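Local coordinates for ScaE cell-surface anchored scaffoldin protein (Ruminococcus flavefaciens, PDB 2ZF9) that probably anchors cellulosomal components to the bacterial cell surface, its type III cohesin module serving as a dockerin-binding receptor, at residues A65-P75 against D105-S116. Sequence-based numbering, arbitrary orientation.
Sequences AATGLHIQFDP and DTDNSFFTATGS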
loop_
_atom_site.group_PDB
_atom_site.type_symbol
_atom_site.label_atom_id
_atom_site.label_comp_id
_atom_site.label_asym_id
_atom_site.label_seq_id
_atom_site.Cartn_x
_atom_site.Cartn_y
_atom_site.Cartn_z
ATOM N N ALA A 65 5.260 1.899 13.864
ATOM C CA ALA A 65 4.128 1.145 14.412
ATOM C C ALA A 65 2.778 1.643 13.885
ATOM O O ALA A 65 1.894 0.821 13.625
ATOM C CB ALA A 65 4.102 1.235 15.937
ATOM N N ALA A 66 2.594 2.968 13.858
ATOM C CA ALA A 66 1.287 3.567 13.552
ATOM C C ALA A 66 1.213 3.780 12.036
ATOM O O ALA A 66 2.007 4.552 11.493
ATOM C CB ALA A 66 1.143 4.882 14.247
ATOM N N THR A 67 0.283 3.100 11.360
ATOM C CA THR A 67 0.105 3.277 9.902
ATOM C C THR A 67 -1.373 3.463 9.598
ATOM O O THR A 67 -2.265 2.996 10.350
ATOM C CB THR A 67 0.638 2.089 9.032
ATOM O OG1 THR A 67 -0.207 0.937 9.200
ATOM C CG2 THR A 67 2.089 1.730 9.386
ATOM N N GLY A 68 -1.632 4.179 8.520
ATOM C CA GLY A 68 -3.004 4.349 8.017
ATOM C C GLY A 68 -2.759 4.468 6.527
ATOM O O GLY A 68 -2.106 5.426 6.069
ATOM N N LEU A 69 -3.198 3.472 5.768
ATOM C CA LEU A 69 -2.815 3.414 4.355
ATOM C C LEU A 69 -4.007 3.087 3.496
ATOM O O LEU A 69 -4.635 2.031 3.685
ATOM C CB LEU A 69 -1.695 2.409 4.145
ATOM C CG LEU A 69 -0.367 2.718 4.862
ATOM C CD1 LEU A 69 0.537 1.500 4.756
ATOM C CD2 LEU A 69 0.343 3.934 4.239
ATOM N N HIS A 70 -4.336 3.999 2.574
ATOM C CA HIS A 70 -5.441 3.770 1.658
ATOM C C HIS A 70 -4.898 3.192 0.368
ATOM O O HIS A 70 -3.967 3.730 -0.227
ATOM C CB HIS A 70 -6.176 5.071 1.337
ATOM C CG HIS A 70 -7.048 5.560 2.451
ATOM N ND1 HIS A 70 -6.596 6.425 3.422
ATOM C CD2 HIS A 70 -8.360 5.338 2.722
ATOM C CE1 HIS A 70 -7.583 6.710 4.255
ATOM N NE2 HIS A 70 -8.670 6.067 3.846
ATOM N N ILE A 71 -5.482 2.087 -0.073
ATOM C CA ILE A 71 -5.044 1.491 -1.318
ATOM C C ILE A 71 -6.182 1.683 -2.308
ATOM O O ILE A 71 -7.322 1.349 -2.005
ATOM C CB ILE A 71 -4.752 -0.032 -1.110
ATOM C CG1 ILE A 71 -3.559 -0.167 -0.146
ATOM C CG2 ILE A 71 -4.490 -0.751 -2.467
ATOM C CD1 ILE A 71 -3.361 -1.555 0.341
ATOM N N GLN A 72 -5.874 2.240 -3.470
ATOM C CA GLN A 72 -6.913 2.430 -4.482
ATOM C C GLN A 72 -6.477 1.714 -5.755
ATOM O O GLN A 72 -5.273 1.529 -5.978
ATOM C CB GLN A 72 -7.152 3.916 -4.768
ATOM C CG GLN A 72 -5.969 4.614 -5.347
ATOM C CD GLN A 72 -6.228 6.089 -5.569
ATOM O OE1 GLN A 72 -7.110 6.698 -4.920
ATOM N NE2 GLN A 72 -5.451 6.685 -6.466
ATOM N N PHE A 73 -7.449 1.312 -6.565
ATOM C CA PHE A 73 -7.130 0.540 -7.769
ATOM C C PHE A 73 -8.065 0.914 -8.933
ATOM O O PHE A 73 -9.155 1.462 -8.745
ATOM C CB PHE A 73 -7.208 -0.964 -7.477
ATOM C CG PHE A 73 -8.446 -1.367 -6.695
ATOM C CD1 PHE A 73 -8.407 -1.467 -5.280
ATOM C CD2 PHE A 73 -9.658 -1.658 -7.362
ATOM C CE1 PHE A 73 -9.550 -1.824 -4.548
ATOM C CE2 PHE A 73 -10.804 -2.031 -6.641
ATOM C CZ PHE A 73 -10.746 -2.115 -5.206
ATOM N N ASP A 74 -7.611 0.597 -10.129
ATOM C CA ASP A 74 -8.407 0.780 -11.353
ATOM C C ASP A 74 -9.834 0.287 -11.085
ATOM O O ASP A 74 -10.015 -0.866 -10.699
ATOM C CB ASP A 74 -7.760 -0.081 -12.458
ATOM C CG ASP A 74 -8.264 0.278 -13.840
ATOM O OD1 ASP A 74 -7.433 0.696 -14.682
ATOM O OD2 ASP A 74 -9.483 0.178 -14.039
ATOM N N PRO A 75 -10.861 1.148 -11.295
ATOM C CA PRO A 75 -12.258 0.789 -11.023
ATOM C C PRO A 75 -12.748 -0.444 -11.822
ATOM O O PRO A 75 -13.746 -1.032 -11.481
ATOM C CB PRO A 75 -13.041 2.043 -11.453
ATOM C CG PRO A 75 -12.059 3.121 -11.507
ATOM C CD PRO A 75 -10.752 2.504 -11.867
ATOM N N ASP A 105 -13.663 1.307 2.073
ATOM C CA ASP A 105 -13.529 2.745 1.836
ATOM C C ASP A 105 -14.506 3.156 0.712
ATOM O O ASP A 105 -15.602 3.628 0.995
ATOM C CB ASP A 105 -12.064 3.125 1.508
ATOM C CG ASP A 105 -11.842 4.643 1.441
ATOM O OD1 ASP A 105 -12.634 5.410 2.039
ATOM O OD2 ASP A 105 -10.888 5.061 0.762
ATOM N N THR A 106 -14.121 2.965 -0.548
ATOM C CA THR A 106 -15.009 3.247 -1.690
ATOM C C THR A 106 -15.081 2.007 -2.552
ATOM O O THR A 106 -14.405 1.022 -2.261
ATOM C CB THR A 106 -14.500 4.435 -2.559
ATOM O OG1 THR A 106 -13.244 4.095 -3.174
ATOM C CG2 THR A 106 -14.285 5.687 -1.721
ATOM N N ASP A 107 -15.856 2.061 -3.647
ATOM C CA ASP A 107 -15.899 0.942 -4.582
ATOM C C ASP A 107 -14.564 0.611 -5.205
ATOM O O ASP A 107 -14.369 -0.513 -5.645
ATOM C CB ASP A 107 -16.933 1.170 -5.683
ATOM C CG ASP A 107 -18.317 1.334 -5.119
ATOM O OD1 ASP A 107 -18.840 2.477 -5.182
ATOM O OD2 ASP A 107 -18.822 0.332 -4.548
ATOM N N ASN A 108 -13.637 1.559 -5.258
ATOM C CA ASN A 108 -12.320 1.189 -5.786
ATOM C C ASN A 108 -11.159 1.473 -4.804
ATOM O O ASN A 108 -10.055 1.785 -5.221
ATOM C CB ASN A 108 -12.078 1.819 -7.169
ATOM C CG ASN A 108 -11.803 3.290 -7.078
ATOM O OD1 ASN A 108 -12.481 3.994 -6.339
ATOM N ND2 ASN A 108 -10.774 3.759 -7.780
ATOM N N SER A 109 -11.398 1.312 -3.502
ATOM C CA SER A 109 -10.345 1.569 -2.510
ATOM C C SER A 109 -10.704 0.935 -1.163
ATOM O O SER A 109 -11.894 0.777 -0.832
ATOM C CB SER A 109 -10.118 3.089 -2.345
ATOM O OG SER A 109 -11.200 3.718 -1.688
ATOM N N PHE A 110 -9.676 0.622 -0.381
ATOM C CA PHE A 110 -9.886 0.198 1.001
ATOM C C PHE A 110 -8.823 0.828 1.914
ATOM O O PHE A 110 -7.816 1.372 1.467
ATOM C CB PHE A 110 -9.949 -1.360 1.127
ATOM C CG PHE A 110 -8.665 -2.072 0.758
ATOM C CD1 PHE A 110 -8.377 -2.381 -0.588
ATOM C CD2 PHE A 110 -7.750 -2.453 1.747
ATOM C CE1 PHE A 110 -7.208 -3.037 -0.965
ATOM C CE2 PHE A 110 -6.557 -3.133 1.394
ATOM C CZ PHE A 110 -6.274 -3.438 0.049
ATOM N N PHE A 111 -9.086 0.775 3.196
ATOM C CA PHE A 111 -8.230 1.423 4.172
ATOM C C PHE A 111 -7.654 0.371 5.094
ATOM O O PHE A 111 -8.365 -0.565 5.527
ATOM C CB PHE A 111 -9.033 2.457 4.979
ATOM C CG PHE A 111 -8.239 3.112 6.100
ATOM C CD1 PHE A 111 -7.112 3.896 5.814
ATOM C CD2 PHE A 111 -8.646 2.971 7.420
ATOM C CE1 PHE A 111 -6.384 4.534 6.846
ATOM C CE2 PHE A 111 -7.954 3.584 8.463
ATOM C CZ PHE A 111 -6.837 4.374 8.195
ATOM N N THR A 112 -6.367 0.515 5.388
ATOM C CA THR A 112 -5.701 -0.377 6.356
ATOM C C THR A 112 -5.079 0.471 7.450
ATOM O O THR A 112 -4.660 1.598 7.189
ATOM C CB THR A 112 -4.577 -1.207 5.690
ATOM O OG1 THR A 112 -3.557 -0.312 5.176
ATOM C CG2 THR A 112 -5.168 -2.135 4.563
ATOM N N ALA A 113 -4.985 -0.063 8.671
ATOM C CA ALA A 113 -4.406 0.700 9.805
ATOM C C ALA A 113 -3.719 -0.276 10.746
ATOM O O ALA A 113 -4.141 -1.420 10.870
ATOM C CB ALA A 113 -5.497 1.514 10.589
ATOM N N THR A 114 -2.603 0.163 11.322
ATOM C CA THR A 114 -1.878 -0.643 12.315
ATOM C C THR A 114 -1.493 0.285 13.455
ATOM O O THR A 114 -1.413 1.517 13.302
ATOM C CB THR A 114 -0.575 -1.287 11.770
ATOM O OG1 THR A 114 0.389 -0.259 11.478
ATOM C CG2 THR A 114 -0.825 -2.182 10.517
ATOM N N GLY A 115 -1.247 -0.321 14.600
ATOM C CA GLY A 115 -0.780 0.416 15.775
ATOM C C GLY A 115 -0.061 -0.551 16.671
ATOM O O GLY A 115 -0.190 -1.754 16.500
ATOM N N SER A 116 0.678 -0.025 17.653
ATOM C CA SER A 116 1.356 -0.861 18.622
ATOM C C SER A 116 1.877 0.025 19.762
ATOM O O SER A 116 1.893 1.274 19.644
ATOM C CB SER A 116 2.538 -1.566 17.963
ATOM O OG SER A 116 2.796 -2.777 18.639
HETATM O O HOH W 1 -1.686 -0.360 7.416
HETATM O O HOH W 2 -11.209 5.789 4.903
HETATM O O HOH W 3 -14.875 0.078 -8.738
#
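Asp-105, near the end of strand 99-106, meets His-70: OD2 lies 3.2 Å from CD2 of the imidazole, and a water in the ring plane at NE2 reaches OD1 weakly, while His-70 ND1 is hydrogen-bonded to Asp-157 OD1. At the turn, Asn-108 grips Phe-73 twice, accepting from its backbone N and giving ND2 to its O (3.0 Å), close to the amide plane. CG of Phe-73 lies between its backbone N and carbonyl carbon (chi1 46°), which brings the ring centre over Asn-108 O. Ser-109 OG donates to Asp-105 OD2 from above the carboxylate plane. Phe-110, Thr-112 and Thr-114 form antiparallel hydrogen-bonded pairs with Ile-71, Leu-69 and Thr-67; Ser-109, Phe-111 and Ala-113 form non-hydrogen-bonded pairs with Gln-72, His-70 and Gly-68. Phe-110 lies alongside Ile-71, whose CB stands 4.1 Å from the ring centroid, over one face. On the side of the sheet carrying His-70 and Gln-72, Phe-111 places CD1 over the centre of the His-70 ring, the planes inclined by 34°. Thr-112 doubles its grip on Leu-69 O through N and OG1 (3.0 Å). Thr-114 OG1 donates to Ala-65 O at 2.8 Å and lies 2.6 Å from Thr-67 OG1. Within this cohesin module, strand 124-132 packs against the Leu-69, Ile-71, Phe-73 and Thr-112 side, while strands 142-149 and 158-160 pair with the far edge of 66-73, at the start of which Ala-65 and Ala-66 form a classic beta bulge opposite Thr-160 of strand 158-160.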